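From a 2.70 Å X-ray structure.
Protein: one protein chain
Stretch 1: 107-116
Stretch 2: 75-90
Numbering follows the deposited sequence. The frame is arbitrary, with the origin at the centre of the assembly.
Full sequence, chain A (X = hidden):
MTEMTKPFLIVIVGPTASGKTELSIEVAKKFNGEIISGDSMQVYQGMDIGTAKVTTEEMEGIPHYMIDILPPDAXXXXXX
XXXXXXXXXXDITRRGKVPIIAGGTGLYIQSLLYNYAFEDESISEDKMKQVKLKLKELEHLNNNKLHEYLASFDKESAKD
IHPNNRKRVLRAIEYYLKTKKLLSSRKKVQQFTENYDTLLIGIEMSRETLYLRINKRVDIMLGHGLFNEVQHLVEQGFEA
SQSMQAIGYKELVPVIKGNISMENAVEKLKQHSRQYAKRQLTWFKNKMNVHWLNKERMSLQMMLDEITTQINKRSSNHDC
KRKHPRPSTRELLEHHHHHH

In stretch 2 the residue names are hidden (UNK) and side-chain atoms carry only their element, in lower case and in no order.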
# COMPACT_ATOMS: atom_id res chain seq x y z
N LEU A 107 -1.75 6.05 5.02
CA LEU A 107 -2.29 6.44 6.31
C LEU A 107 -2.53 5.22 7.19
O LEU A 107 -1.86 5.05 8.20
CB LEU A 107 -3.59 7.22 6.15
CG LEU A 107 -3.52 8.75 6.05
CD1 LEU A 107 -4.93 9.26 5.73
CD2 LEU A 107 -3.01 9.37 7.35
N TYR A 108 -3.47 4.37 6.79
CA TYR A 108 -3.81 3.17 7.55
C TYR A 108 -2.62 2.35 7.99
O TYR A 108 -2.63 1.77 9.07
CB TYR A 108 -4.74 2.26 6.75
CG TYR A 108 -6.13 2.81 6.53
CD1 TYR A 108 -7.24 2.18 7.08
CD2 TYR A 108 -6.33 3.97 5.77
CE1 TYR A 108 -8.52 2.68 6.88
CE2 TYR A 108 -7.60 4.49 5.56
CZ TYR A 108 -8.70 3.83 6.13
OH TYR A 108 -9.98 4.34 5.94
N ILE A 109 -1.58 2.28 7.17
CA ILE A 109 -0.43 1.50 7.52
C ILE A 109 0.52 2.17 8.50
O ILE A 109 0.94 1.55 9.47
CB ILE A 109 0.35 1.07 6.28
CG1 ILE A 109 -0.55 0.23 5.39
CG2 ILE A 109 1.57 0.26 6.68
CD1 ILE A 109 -1.13 -1.00 6.08
N GLN A 110 0.86 3.43 8.27
CA GLN A 110 1.76 4.08 9.20
C GLN A 110 1.07 4.34 10.54
O GLN A 110 1.67 4.20 11.61
CB GLN A 110 2.32 5.39 8.62
CG GLN A 110 1.43 6.61 8.74
CD GLN A 110 2.22 7.90 8.55
OE1 GLN A 110 1.65 8.99 8.52
NE2 GLN A 110 3.55 7.78 8.43
N SER A 111 -0.21 4.68 10.48
CA SER A 111 -0.96 4.95 11.71
C SER A 111 -0.89 3.73 12.62
O SER A 111 -0.89 3.85 13.84
CB SER A 111 -2.42 5.28 11.36
OG SER A 111 -2.49 6.36 10.44
N LEU A 112 -0.81 2.56 11.99
CA LEU A 112 -0.73 1.28 12.71
C LEU A 112 0.68 0.90 13.11
O LEU A 112 0.88 0.21 14.11
CB LEU A 112 -1.31 0.16 11.84
CG LEU A 112 -1.05 -1.30 12.25
CD1 LEU A 112 -1.64 -1.59 13.63
CD2 LEU A 112 -1.64 -2.20 11.20
N LEU A 113 1.65 1.35 12.34
CA LEU A 113 3.04 1.01 12.62
C LEU A 113 3.72 1.92 13.63
O LEU A 113 4.49 1.45 14.47
CB LEU A 113 3.84 0.99 11.32
CG LEU A 113 3.34 -0.02 10.29
CD1 LEU A 113 4.13 0.12 9.01
CD2 LEU A 113 3.47 -1.43 10.85
N TYR A 114 3.40 3.20 13.58
CA TYR A 114 4.03 4.18 14.46
C TYR A 114 3.05 4.93 15.34
O TYR A 114 1.93 5.19 14.94
CB TYR A 114 4.79 5.18 13.61
CG TYR A 114 5.65 4.53 12.56
CD1 TYR A 114 6.64 3.63 12.92
CD2 TYR A 114 5.48 4.81 11.20
CE1 TYR A 114 7.43 3.02 11.98
CE2 TYR A 114 6.27 4.20 10.24
CZ TYR A 114 7.25 3.30 10.65
OH TYR A 114 8.07 2.66 9.75
N ASN A 115 3.49 5.30 16.53
CA ASN A 115 2.65 6.05 17.44
C ASN A 115 2.93 7.53 17.40
O ASN A 115 3.21 8.12 18.44
CB ASN A 115 2.86 5.59 18.87
CG ASN A 115 1.95 4.48 19.24
OD1 ASN A 115 1.93 4.05 20.39
ND2 ASN A 115 1.16 3.99 18.27
N TYR A 116 2.88 8.14 16.22
CA TYR A 116 3.14 9.56 16.12
C TYR A 116 2.19 10.20 15.12
O TYR A 116 1.67 9.52 14.23
CB TYR A 116 4.62 9.82 15.73
CG TYR A 116 4.94 9.88 14.22
CD1 TYR A 116 4.77 11.07 13.48
CD2 TYR A 116 5.36 8.73 13.52
CE1 TYR A 116 5.01 11.10 12.09
CE2 TYR A 116 5.60 8.76 12.12
CZ TYR A 116 5.41 9.94 11.43
OH TYR A 116 5.59 9.97 10.08
N UNK A 75 -19.46 3.65 9.25
CA UNK A 75 -18.33 4.54 9.08
C UNK A 75 -17.01 3.84 9.41
O UNK A 75 -16.96 2.95 10.26
c UNK A 75 -18.50 5.77 9.96
o UNK A 75 -17.32 6.55 9.96
N UNK A 76 -15.96 4.24 8.72
CA UNK A 76 -14.66 3.65 8.95
C UNK A 76 -13.60 4.74 8.90
O UNK A 76 -13.85 5.84 8.40
c UNK A 76 -14.38 2.57 7.91
c UNK A 76 -12.78 -0.17 9.98
c UNK A 76 -12.21 1.35 7.72
c UNK A 76 -11.29 0.40 8.19
c UNK A 76 -13.69 0.78 9.51
c UNK A 76 -11.58 -0.35 9.32
c UNK A 76 -13.42 1.54 8.38
N UNK A 77 -12.41 4.43 9.42
CA UNK A 77 -11.34 5.41 9.46
C UNK A 77 -9.99 4.79 9.79
O UNK A 77 -9.91 3.66 10.26
c UNK A 77 -11.65 6.45 10.52
o UNK A 77 -11.59 5.83 11.81
N UNK A 78 -8.93 5.55 9.55
CA UNK A 78 -7.61 5.06 9.85
C UNK A 78 -7.50 4.54 11.30
O UNK A 78 -6.99 3.44 11.51
c UNK A 78 -6.57 6.15 9.58
N UNK A 79 -7.96 5.29 12.30
CA UNK A 79 -7.85 4.80 13.68
C UNK A 79 -8.77 3.63 13.94
O UNK A 79 -8.39 2.68 14.63
c UNK A 79 -8.13 5.42 16.17
c UNK A 79 -8.12 5.91 14.72
c UNK A 79 -9.37 4.80 18.20
c UNK A 79 -9.34 5.30 16.89
o UNK A 79 -8.22 3.91 20.12
c UNK A 79 -8.18 4.40 18.82
c UNK A 79 -6.94 5.02 16.82
c UNK A 79 -6.96 4.51 18.14
N UNK A 80 -9.98 3.69 13.40
CA UNK A 80 -10.92 2.60 13.60
C UNK A 80 -10.20 1.29 13.25
O UNK A 80 -10.29 0.31 13.99
o UNK A 80 -14.50 0.53 14.49
c UNK A 80 -13.63 1.42 14.30
c UNK A 80 -13.24 1.73 12.86
o UNK A 80 -13.09 2.05 15.23
c UNK A 80 -12.17 2.81 12.72
N UNK A 81 -9.46 1.32 12.14
CA UNK A 81 -8.69 0.17 11.65
C UNK A 81 -7.59 -0.19 12.65
O UNK A 81 -7.34 -1.37 12.91
c UNK A 81 -5.66 0.16 9.68
c UNK A 81 -4.59 -0.66 9.34
c UNK A 81 -8.08 0.52 10.27
c UNK A 81 -6.06 -2.54 9.32
c UNK A 81 -6.94 -0.37 9.85
c UNK A 81 -7.12 -1.73 9.66
c UNK A 81 -4.79 -2.01 9.16
N UNK A 82 -6.95 0.83 13.21
CA UNK A 82 -5.87 0.63 14.18
C UNK A 82 -6.36 -0.04 15.47
O UNK A 82 -5.73 -0.96 15.98
c UNK A 82 -5.22 1.98 14.52
n UNK A 82 -1.58 4.33 17.03
c UNK A 82 -4.05 1.88 15.48
c UNK A 82 -3.52 3.25 15.85
c UNK A 82 -2.46 3.13 16.93
N UNK A 83 -7.49 0.44 15.97
CA UNK A 83 -8.06 -0.11 17.19
C UNK A 83 -8.34 -1.60 17.03
O UNK A 83 -7.94 -2.41 17.87
c UNK A 83 -9.36 0.62 17.55
c UNK A 83 -11.74 0.41 20.58
c UNK A 83 -10.02 0.08 18.80
c UNK A 83 -11.25 0.87 19.20
n UNK A 83 -12.92 1.17 21.08
N UNK A 84 -9.03 -1.95 15.94
CA UNK A 84 -9.39 -3.36 15.63
C UNK A 84 -8.18 -4.21 15.24
O UNK A 84 -8.08 -5.37 15.64
c UNK A 84 -11.69 -2.67 14.75
n UNK A 84 -16.18 -1.74 14.16
n UNK A 84 -15.45 -3.92 13.95
n UNK A 84 -13.94 -2.18 13.90
c UNK A 84 -10.42 -3.43 14.49
c UNK A 84 -15.19 -2.62 14.00
c UNK A 84 -12.77 -3.03 13.74
N UNK A 85 -7.28 -3.64 14.45
CA UNK A 85 -6.10 -4.36 14.03
C UNK A 85 -5.17 -4.68 15.21
O UNK A 85 -4.66 -5.79 15.30
c UNK A 85 -5.35 -3.57 12.96
N UNK A 86 -4.96 -3.73 16.12
CA UNK A 86 -4.08 -3.97 17.27
C UNK A 86 -4.58 -5.13 18.12
O UNK A 86 -3.78 -5.91 18.63
o UNK A 86 -2.28 -0.36 19.30
c UNK A 86 -3.19 -0.30 18.44
c UNK A 86 -3.38 -1.49 17.49
o UNK A 86 -3.96 0.68 18.34
c UNK A 86 -3.96 -2.73 18.17
N UNK A 87 -5.89 -5.24 18.27
CA UNK A 87 -6.43 -6.33 19.06
C UNK A 87 -6.17 -7.66 18.36
O UNK A 87 -5.68 -8.60 18.99
c UNK A 87 -8.27 -4.85 20.08
c UNK A 87 -10.11 -3.21 20.73
c UNK A 87 -9.77 -4.54 20.03
c UNK A 87 -7.94 -6.12 19.29
n UNK A 87 -11.52 -2.74 20.49
N UNK A 88 -6.47 -7.74 17.07
CA UNK A 88 -6.25 -8.96 16.30
C UNK A 88 -4.76 -9.35 16.26
O UNK A 88 -4.40 -10.53 16.38
c UNK A 88 -9.01 -10.05 14.93
c UNK A 88 -8.29 -8.87 14.71
c UNK A 88 -10.39 -7.79 14.06
c UNK A 88 -9.01 -7.74 14.27
c UNK A 88 -6.78 -8.82 14.87
c UNK A 88 -10.40 -10.11 14.72
o UNK A 88 -12.44 -9.02 14.06
c UNK A 88 -11.08 -8.98 14.28
N UNK A 89 -3.89 -8.37 16.09
CA UNK A 89 -2.47 -8.67 16.05
C UNK A 89 -2.02 -9.32 17.37
O UNK A 89 -1.10 -10.14 17.36
c UNK A 89 -0.17 -7.68 15.90
c UNK A 89 -1.65 -7.38 15.78
c UNK A 89 -1.35 -5.52 14.03
c UNK A 89 -1.99 -6.85 14.38
N UNK A 90 -2.63 -8.95 18.50
CA UNK A 90 -2.26 -9.54 19.79
C UNK A 90 -2.88 -10.92 19.93
O UNK A 90 -2.22 -11.88 20.32
c UNK A 90 -3.36 -5.85 22.35
c UNK A 90 -1.68 -7.64 21.49
c UNK A 90 -2.19 -6.81 22.71
c UNK A 90 -2.72 -8.66 20.97
n UNK A 90 -3.95 -5.06 23.47

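Position 75 has one side-chain carbon and one oxygen, out of reach of stretch 1: Ser-75, small and polar, suited to an exposed loop. At 76 one carbon leads to a ring of six carbons, one of them against Tyr-108: Phe-76. The residue is buried, and its CE2 lies 3.8 Å from CE1 of Tyr-108, near the plane of the tyrosine ring, an apolar contact.

Position 77 again has one carbon and one oxygen: Ser-77. It stands just before the helix, and its OG accepts from backbone N of residue 80 at 3.1 Å, capping an amide that has no earlier turn to bond with. Position 78 has one carbon only, near the Tyr-108 ring: Ala-78. The small side chain accompanies a close approach: CA of Ala-78 is 4.8 Å from CA of Tyr-108 and 3.9 Å from the centroid of that ring, over its face, a CH-pi contact.

Position 79, one carbon then a six-carbon ring bearing an oxygen, is Tyr-79; its CA-to-CB bond points away, and its hydroxyl suits an exposed site. At 80 the third of three carbons carries two oxygens: Glu-80, an acceptor for residue 84. At 81 one carbon bears a plain six-carbon ring touching Tyr-108 and Leu-112: Phe-81. Its CD2 is 3.7 Å from CD1 of Tyr-108 and its CZ 3.8 Å from CD2 of Leu-112, as suits a buried apolar ring.

At 82 four carbons in a row end in nitrogen, close to O of Ser-111: Lys-82. Its extended chain passes Leu-112 and brings NZ 3.3 Å from O of Ser-111, a weak hydrogen bond. The same pattern at 83 gives Lys-83, its charge suited to exposure. At 84, three carbons, a nitrogen and a carbon with two more nitrogens form a guanidinium: Arg-84, whose NE meets OE1 of Glu-80 at 2.8 Å in a salt bridge one turn back.

At 85 a single carbon lies 4.3 Å from CD1 of Leu-112: Ala-85, compact and buried. At 86 three carbons, the third carrying two oxygens, border the same leucine: Glu-86, its carboxylate suiting partial exposure. Position 87, four carbons in a row ending in nitrogen, is Lys-87, charged and exposed; 88, one carbon then a six-carbon ring bearing an oxygen, is Tyr-88, partly exposed. At 89 four carbons, forked at the first, one arm two carbons long, reach Leu-112: buried, apolar Ile-89, its CD1 4.0 Å from CD1 of Leu-112. Position 90, patterned like 87, is exposed Lys-90.

The helices cross at -48°. Tyr-108 packs against Phe-76, Ala-78 and Phe-81, while Leu-112 fits as a knob among Phe-81, Ala-85, Glu-86 and Ile-89. The contact is mainly apolar, with Lys-82 adding a weak polar tie.

Stretch 2 75-90: SFSAYEFKKRAEKYIK
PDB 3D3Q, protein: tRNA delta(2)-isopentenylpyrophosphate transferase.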